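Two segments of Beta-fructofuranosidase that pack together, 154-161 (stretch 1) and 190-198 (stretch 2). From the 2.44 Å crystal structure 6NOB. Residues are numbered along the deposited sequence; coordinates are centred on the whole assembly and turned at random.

Stretch 1 (154-161) GWDNMHWG
Stretch 2 (190-198) IVGGAFSGS

The apolar centre of the contact forms around Phe195. Its CA-to-CB bond points away from stretch 1, but chi1 of -84° (m) and chi2 of 22° bring the ring back. Phe195 CE1 lies 3.7 Å from Met158 CG, and Phe195 CZ lies 3.5 Å from Trp155 CZ2. The Trp155 six-membered ring and the Phe195 ring meet rim to rim, with centroids 5.9 Å apart and planes at 85°. Neither lies over the face of the other. Trp155 is t, with chi2 of 95°, and its edge also reaches Val191 (p), with Trp155 CZ3 3.7 Å from Val191 CG2. Met158 starts toward stretch 2, but its m, m rotamer, with chi3 of 105°, leads the end of the side chain away.

The backbones join beside this cluster. Stretch 1 is extended but irregular through Trp155 (phi/psi -68/145), Asp156 (-158/-167), Asn157 (-53/129) and Met158 (-89/129), and becomes a strand at 159-161. Stretch 2 has two strands with a corner at Ala194 (-86/95). A single beta bridge pairs Met158 with Gly193, their CA atoms 4.4 Å apart. Met158 N donates to Gly192 O at 2.9 Å, and Ala194 N donates to Met158 O at 2.9 Å. Met158 thus uses both its amide and its carbonyl on the residues flanking Gly193. The N-to-C directions of strands 159-161 and 195-198 differ by 48°, and their axes come no closer than 7.9 Å.

Three glycines line the contact. At Gly192 (164/-130) and Gly193 (129/-161) a CB would jam against the preceding carbonyl. At Gly193 and Gly197 it would also clash with stretch 1. A CB on Gly193 would sit 2.3 Å from Met158 N. At Gly197, a CB would fall 2.9 Å from Trp160 CZ2.

Trp160 (chi1 -86°, m; chi2 39°) spans the gap between the diverging strands. Trp160 CD1 lies 3.8 Å from Ala194 CB, and Trp160 CZ2 lies 3.4 Å from Gly197 N. Trp160 NE1 donates to Phe195 O at 2.9 Å, so a buried polar group is satisfied by backbone.

At the polar edge, Asn157 (chi1 -71°, m; chi2 -47°) bonds to the backbone of Gly192. Asn157 OD1 accepts from Gly192 N at 2.9 Å, with an N-H...O angle of 163°. Asn157 CA makes a CA-H...O contact of 3.2 Å with Gly192 O. One water extends the link: its O accepts from Asn157 ND2 at 3.0 Å and donates to Ile190 O at 2.7 Å. Within stretch 1, Asn157 N donates to Asp156 OD1 at 2.8 Å.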

# COMPACT_ATOMS: atom_id res chain seq x y z
N GLY A 154 -3.17 14.17 -5.61
CA GLY A 154 -1.86 13.93 -5.07
C GLY A 154 -1.88 13.69 -3.57
O GLY A 154 -2.92 13.67 -2.92
N TRP A 155 -0.68 13.50 -3.02
CA TRP A 155 -0.54 13.33 -1.58
C TRP A 155 -0.88 14.63 -0.86
O TRP A 155 -0.61 15.72 -1.36
CB TRP A 155 0.88 12.87 -1.24
CG TRP A 155 1.06 12.53 0.21
CD1 TRP A 155 0.98 11.29 0.78
CD2 TRP A 155 1.35 13.44 1.27
NE1 TRP A 155 1.20 11.37 2.13
CE2 TRP A 155 1.43 12.69 2.46
CE3 TRP A 155 1.56 14.82 1.34
CZ2 TRP A 155 1.71 13.27 3.69
CZ3 TRP A 155 1.83 15.40 2.56
CH2 TRP A 155 1.90 14.62 3.73
N ASP A 156 -1.49 14.50 0.32
CA ASP A 156 -1.82 15.65 1.15
C ASP A 156 -1.98 15.16 2.58
O ASP A 156 -1.59 14.03 2.91
CB ASP A 156 -3.09 16.36 0.64
CG ASP A 156 -3.10 17.84 0.94
OD1 ASP A 156 -2.39 18.27 1.87
OD2 ASP A 156 -3.83 18.58 0.25
N ASN A 157 -2.54 16.01 3.45
CA ASN A 157 -2.72 15.67 4.85
C ASN A 157 -3.45 14.34 4.99
O ASN A 157 -4.51 14.13 4.40
CB ASN A 157 -3.48 16.78 5.57
CG ASN A 157 -2.65 18.04 5.74
OD1 ASN A 157 -1.49 17.99 6.16
ND2 ASN A 157 -3.24 19.19 5.41
N MET A 158 -2.87 13.44 5.78
CA MET A 158 -3.16 12.02 5.67
C MET A 158 -4.34 11.60 6.54
O MET A 158 -4.38 11.92 7.73
CB MET A 158 -1.92 11.20 6.03
CG MET A 158 -1.01 10.94 4.84
SD MET A 158 -1.80 9.85 3.63
CE MET A 158 -2.26 10.98 2.33
N HIS A 159 -5.29 10.90 5.92
CA HIS A 159 -6.40 10.22 6.57
C HIS A 159 -6.15 8.71 6.52
O HIS A 159 -5.23 8.23 5.86
CB HIS A 159 -7.74 10.54 5.90
CG HIS A 159 -8.03 12.00 5.75
ND1 HIS A 159 -7.16 12.89 5.15
CD2 HIS A 159 -9.13 12.72 6.09
CE1 HIS A 159 -7.70 14.09 5.15
NE2 HIS A 159 -8.90 14.02 5.71
N TRP A 160 -7.02 7.97 7.19
CA TRP A 160 -7.07 6.51 7.07
C TRP A 160 -8.38 6.13 6.40
O TRP A 160 -9.46 6.35 6.95
CB TRP A 160 -6.96 5.84 8.44
CG TRP A 160 -5.56 5.61 8.91
CD1 TRP A 160 -4.49 6.44 8.77
CD2 TRP A 160 -5.08 4.45 9.61
NE1 TRP A 160 -3.38 5.88 9.33
CE2 TRP A 160 -3.71 4.66 9.86
CE3 TRP A 160 -5.67 3.27 10.04
CZ2 TRP A 160 -2.92 3.72 10.52
CZ3 TRP A 160 -4.89 2.34 10.70
CH2 TRP A 160 -3.53 2.57 10.94
N GLY A 161 -8.29 5.56 5.20
CA GLY A 161 -9.42 4.89 4.60
C GLY A 161 -9.60 3.50 5.20
O GLY A 161 -8.75 3.00 5.92
N ILE A 190 1.72 24.16 8.35
CA ILE A 190 2.11 22.82 8.74
C ILE A 190 1.46 21.80 7.82
O ILE A 190 0.46 22.08 7.14
CB ILE A 190 1.77 22.52 10.22
CG1 ILE A 190 0.31 22.89 10.52
CG2 ILE A 190 2.70 23.28 11.14
CD1 ILE A 190 -0.10 22.61 11.95
N VAL A 191 2.04 20.60 7.79
CA VAL A 191 1.56 19.49 6.99
C VAL A 191 1.83 18.21 7.76
O VAL A 191 2.79 18.12 8.54
CB VAL A 191 2.24 19.48 5.59
CG1 VAL A 191 3.74 19.20 5.71
CG2 VAL A 191 1.57 18.46 4.67
N GLY A 192 0.97 17.21 7.56
CA GLY A 192 1.14 15.92 8.22
C GLY A 192 -0.10 15.05 8.18
O GLY A 192 -0.68 14.85 7.11
N GLY A 193 -0.51 14.51 9.34
CA GLY A 193 -1.74 13.77 9.44
C GLY A 193 -1.53 12.42 10.10
O GLY A 193 -0.52 12.19 10.79
N ALA A 194 -2.49 11.53 9.90
CA ALA A 194 -2.43 10.18 10.45
C ALA A 194 -1.66 9.29 9.48
O ALA A 194 -2.22 8.76 8.52
CB ALA A 194 -3.84 9.64 10.69
N PHE A 195 -0.36 9.13 9.73
CA PHE A 195 0.50 8.35 8.85
C PHE A 195 0.28 6.86 9.09
O PHE A 195 -0.62 6.44 9.82
CB PHE A 195 1.96 8.76 9.04
CG PHE A 195 2.36 9.97 8.23
CD1 PHE A 195 1.41 10.87 7.78
CD2 PHE A 195 3.69 10.19 7.91
CE1 PHE A 195 1.78 11.98 7.04
CE2 PHE A 195 4.06 11.29 7.16
CZ PHE A 195 3.11 12.19 6.73
N SER A 196 1.13 6.04 8.48
CA SER A 196 0.89 4.61 8.39
C SER A 196 0.95 3.95 9.77
O SER A 196 1.55 4.48 10.72
CB SER A 196 1.92 3.97 7.46
OG SER A 196 1.58 4.23 6.11
N GLY A 197 0.30 2.79 9.88
CA GLY A 197 0.24 2.06 11.13
C GLY A 197 -0.17 0.62 10.93
O GLY A 197 -0.59 0.21 9.84
N SER A 198 -0.04 -0.16 12.00
CA SER A 198 -0.32 -1.60 12.00
C SER A 198 -1.43 -1.91 13.01
O SER A 198 -1.93 -1.03 13.71
CB SER A 198 0.95 -2.40 12.33
OG SER A 198 1.54 -1.96 13.54
O HOH W 1 -2.06 21.78 6.22